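Local coordinates for histidine-rich glycoprotein (Oryctolagus cuniculus, PDB 4CCV), which is a plasma adapter glycoprotein that binds heparin, heme, plasminogen, thrombospondin and divalent metal ions and takes part in regulating angiogenesis, coagulation and fibrinolysis, at residues F14-Y25 with L90-C100. Sequence-based numbering, arbitrary orientation.
Sequences FRKSADKALEVY and LENPEDVIISC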
# COMPACT_ATOMS: atom_id res chain seq x y z
N PHE A 14 1.39 -3.15 10.71
CA PHE A 14 1.41 -2.14 9.67
C PHE A 14 0.10 -2.14 8.91
O PHE A 14 -0.09 -1.32 8.02
CB PHE A 14 2.62 -2.34 8.77
CG PHE A 14 3.89 -1.99 9.47
CD1 PHE A 14 4.35 -0.68 9.47
CD2 PHE A 14 4.56 -2.93 10.21
CE1 PHE A 14 5.52 -0.35 10.15
CE2 PHE A 14 5.70 -2.60 10.94
CZ PHE A 14 6.18 -1.31 10.91
N ARG A 15 -0.84 -3.00 9.29
CA ARG A 15 -2.08 -3.09 8.56
C ARG A 15 -2.90 -1.83 8.64
O ARG A 15 -3.41 -1.35 7.64
CB ARG A 15 -2.96 -4.29 8.99
CG ARG A 15 -4.03 -4.47 7.92
CD ARG A 15 -4.90 -5.72 8.11
NE ARG A 15 -5.84 -5.74 6.98
CZ ARG A 15 -5.70 -6.47 5.89
NH1 ARG A 15 -4.70 -7.34 5.75
NH2 ARG A 15 -6.62 -6.36 4.93
N LYS A 16 -2.96 -1.24 9.82
CA LYS A 16 -3.71 -0.02 10.00
C LYS A 16 -3.08 1.14 9.20
O LYS A 16 -3.79 2.05 8.70
CB LYS A 16 -3.76 0.27 11.50
CG LYS A 16 -4.22 1.65 11.88
CD LYS A 16 -3.94 1.97 13.38
CE LYS A 16 -2.42 2.04 13.72
NZ LYS A 16 -1.60 3.04 12.94
N SER A 17 -1.76 1.12 9.13
CA SER A 17 -1.03 2.12 8.38
C SER A 17 -1.41 2.01 6.88
O SER A 17 -1.54 3.03 6.16
CB SER A 17 0.48 1.98 8.62
OG SER A 17 0.89 2.29 9.98
N ALA A 18 -1.51 0.78 6.40
CA ALA A 18 -1.90 0.54 4.98
C ALA A 18 -3.31 1.00 4.76
O ALA A 18 -3.57 1.64 3.77
CB ALA A 18 -1.77 -0.96 4.58
N ASP A 19 -4.23 0.64 5.67
CA ASP A 19 -5.63 1.12 5.59
C ASP A 19 -5.70 2.63 5.49
O ASP A 19 -6.41 3.18 4.66
CB ASP A 19 -6.46 0.68 6.81
CG ASP A 19 -6.72 -0.84 6.87
OD1 ASP A 19 -6.59 -1.54 5.85
OD2 ASP A 19 -7.09 -1.33 7.96
N LYS A 20 -5.01 3.32 6.40
CA LYS A 20 -5.03 4.78 6.39
C LYS A 20 -4.35 5.39 5.14
O LYS A 20 -4.79 6.38 4.61
CB LYS A 20 -4.37 5.35 7.66
CG LYS A 20 -4.39 6.87 7.64
CD LYS A 20 -4.07 7.55 8.98
CE LYS A 20 -4.43 9.06 8.95
NZ LYS A 20 -4.45 9.65 10.33
N ALA A 21 -3.25 4.83 4.69
CA ALA A 21 -2.64 5.34 3.49
C ALA A 21 -3.55 5.16 2.27
O ALA A 21 -3.63 6.06 1.43
CB ALA A 21 -1.33 4.67 3.24
N LEU A 22 -4.21 4.02 2.16
CA LEU A 22 -5.17 3.87 1.09
C LEU A 22 -6.34 4.87 1.15
O LEU A 22 -6.78 5.44 0.11
CB LEU A 22 -5.67 2.44 1.01
CG LEU A 22 -6.67 2.11 -0.13
CD1 LEU A 22 -6.10 2.31 -1.51
CD2 LEU A 22 -7.18 0.69 0.00
N GLU A 23 -6.81 5.16 2.35
CA GLU A 23 -7.88 6.10 2.58
C GLU A 23 -7.46 7.46 2.03
O GLU A 23 -8.20 8.14 1.31
CB GLU A 23 -8.19 6.14 4.11
CG GLU A 23 -9.37 6.99 4.51
CD GLU A 23 -9.51 7.20 6.02
OE1 GLU A 23 -8.71 6.70 6.83
OE2 GLU A 23 -10.45 7.91 6.39
N VAL A 24 -6.24 7.84 2.37
CA VAL A 24 -5.69 9.13 1.89
C VAL A 24 -5.53 9.11 0.35
O VAL A 24 -5.89 10.06 -0.34
CB VAL A 24 -4.34 9.41 2.55
CG1 VAL A 24 -3.67 10.58 1.84
CG2 VAL A 24 -4.48 9.72 4.07
N TYR A 25 -4.99 8.02 -0.18
CA TYR A 25 -4.78 7.94 -1.62
C TYR A 25 -6.08 8.12 -2.40
O TYR A 25 -6.15 8.90 -3.36
CB TYR A 25 -4.07 6.61 -1.98
CG TYR A 25 -3.64 6.54 -3.43
CD1 TYR A 25 -2.43 7.06 -3.86
CD2 TYR A 25 -4.44 5.91 -4.37
CE1 TYR A 25 -2.03 6.99 -5.18
CE2 TYR A 25 -4.07 5.85 -5.70
CZ TYR A 25 -2.87 6.42 -6.11
OH TYR A 25 -2.48 6.28 -7.43
N LEU A 90 3.69 3.60 15.83
CA LEU A 90 3.47 3.79 14.39
C LEU A 90 2.37 4.76 14.06
O LEU A 90 2.12 4.99 12.89
CB LEU A 90 3.09 2.44 13.75
CG LEU A 90 4.23 1.44 13.81
CD1 LEU A 90 3.84 0.07 13.29
CD2 LEU A 90 5.45 2.03 13.10
N GLU A 91 1.72 5.33 15.07
CA GLU A 91 0.45 6.03 14.85
C GLU A 91 0.54 7.37 14.16
O GLU A 91 -0.47 7.81 13.60
CB GLU A 91 -0.28 6.28 16.17
CG GLU A 91 -0.39 5.07 17.05
CD GLU A 91 -1.18 3.97 16.38
OE1 GLU A 91 -2.43 4.08 16.38
OE2 GLU A 91 -0.55 2.99 15.88
N ASN A 92 1.68 8.04 14.21
CA ASN A 92 1.72 9.45 13.87
C ASN A 92 2.93 9.83 13.02
O ASN A 92 3.78 10.64 13.39
CB ASN A 92 1.66 10.24 15.18
CG ASN A 92 0.36 10.04 15.90
OD1 ASN A 92 0.27 9.37 16.95
ND2 ASN A 92 -0.70 10.56 15.32
N PRO A 93 3.00 9.27 11.83
CA PRO A 93 4.07 9.73 10.94
C PRO A 93 4.02 11.22 10.64
O PRO A 93 2.94 11.82 10.63
CB PRO A 93 3.88 8.88 9.68
CG PRO A 93 2.45 8.53 9.68
CD PRO A 93 2.07 8.32 11.16
N GLU A 94 5.20 11.82 10.48
CA GLU A 94 5.29 13.24 10.16
C GLU A 94 4.70 13.49 8.80
O GLU A 94 4.12 14.56 8.55
CB GLU A 94 6.74 13.68 10.09
CG GLU A 94 7.50 13.48 11.39
CD GLU A 94 6.95 14.33 12.54
OE1 GLU A 94 6.81 15.56 12.31
OE2 GLU A 94 6.66 13.77 13.64
N ASP A 95 4.95 12.55 7.90
CA ASP A 95 4.35 12.56 6.57
C ASP A 95 4.31 11.21 5.89
O ASP A 95 4.99 10.29 6.28
CB ASP A 95 5.02 13.60 5.65
CG ASP A 95 6.48 13.35 5.47
OD1 ASP A 95 6.82 12.30 4.95
OD2 ASP A 95 7.31 14.22 5.84
N VAL A 96 3.50 11.11 4.83
CA VAL A 96 3.26 9.86 4.14
C VAL A 96 3.22 10.14 2.64
O VAL A 96 2.61 11.13 2.21
CB VAL A 96 1.94 9.24 4.61
CG1 VAL A 96 1.64 7.95 3.88
CG2 VAL A 96 1.96 8.94 6.11
N ILE A 97 3.89 9.30 1.85
CA ILE A 97 3.81 9.33 0.41
C ILE A 97 3.31 7.97 -0.09
O ILE A 97 3.85 6.94 0.31
CB ILE A 97 5.20 9.62 -0.19
CG1 ILE A 97 5.70 10.98 0.33
CG2 ILE A 97 5.12 9.58 -1.72
CD1 ILE A 97 7.18 11.20 0.15
N ILE A 98 2.25 7.99 -0.91
CA ILE A 98 1.67 6.76 -1.44
C ILE A 98 1.48 6.77 -2.97
O ILE A 98 0.99 7.75 -3.57
CB ILE A 98 0.36 6.41 -0.73
CG1 ILE A 98 -0.44 5.34 -1.49
CG2 ILE A 98 -0.51 7.63 -0.49
CD1 ILE A 98 -1.37 4.68 -0.53
N SER A 99 1.91 5.69 -3.56
CA SER A 99 1.62 5.36 -4.95
C SER A 99 1.01 3.97 -5.06
O SER A 99 1.34 3.09 -4.29
CB SER A 99 2.93 5.38 -5.77
OG SER A 99 3.26 6.74 -5.89
N CYS A 100 0.18 3.80 -6.08
CA CYS A 100 -0.48 2.59 -6.39
C CYS A 100 -0.48 2.32 -7.91
O CYS A 100 -0.48 3.27 -8.72
CB CYS A 100 -1.94 2.64 -5.95
SG CYS A 100 -2.26 2.77 -4.12
O HOH W 1 0.05 6.61 -7.72
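One face of the Tyr-25 ring carries the sulfur of Cys-100: SG stands 3.9 Å from the ring centroid and only 12° off the normal, a sulfur-aromatic contact, while CB of the same cysteine reaches over that face on the CE2 and CZ side in a CH-pi contact. The edge is used as well, for Ile-98 O lies near the ring plane, 3.5 Å from Tyr-25 CD1. At the other end of the helix Leu-90 lays CD1 over one face of Phe-14, 3.7 Å from the ring centroid and off-centre, nearest CE1 and CZ, with CD2 near CE1.

With CG anti to the backbone N (chi1 -172°), the phenol of Tyr-25 leaves the helix and passes obliquely over the end of the strand segment, where it reaches Ile-98 and Cys-100. Its hydroxyl meets a water 2.6 Å from Tyr-25 OH that also accepts a long bond from Cys-100 N, so ring and strand backbone are bridged at the far end too. SG is tied to Cys-77 by a disulfide, and the Tyr-25 ring also meets Tyr-32 edge-to-face.

Between the two rings, in the conformer described here, Ile-98 CD1 rests against Ala-21 CB at 3.8 Å and its CG1 lies beside Tyr-25 CD1, with Val-96 CG1 more loosely behind. At the exposed margin, Lys-16 bends at chi3 and chi4 to bring NZ within 3.1 Å of Glu-91 OE2, a salt bridge to a poorly ordered carboxylate.

Helix 15-25 crosses strand 95-100, at one edge of the sheet within the chain, at -74°, with 8.7 Å between the segment axes, and Leu-22 and Ala-18 turn to the inner strands: this is the cystatin fold, an antiparallel sheet wrapped around one helix, here in the second cystatin domain.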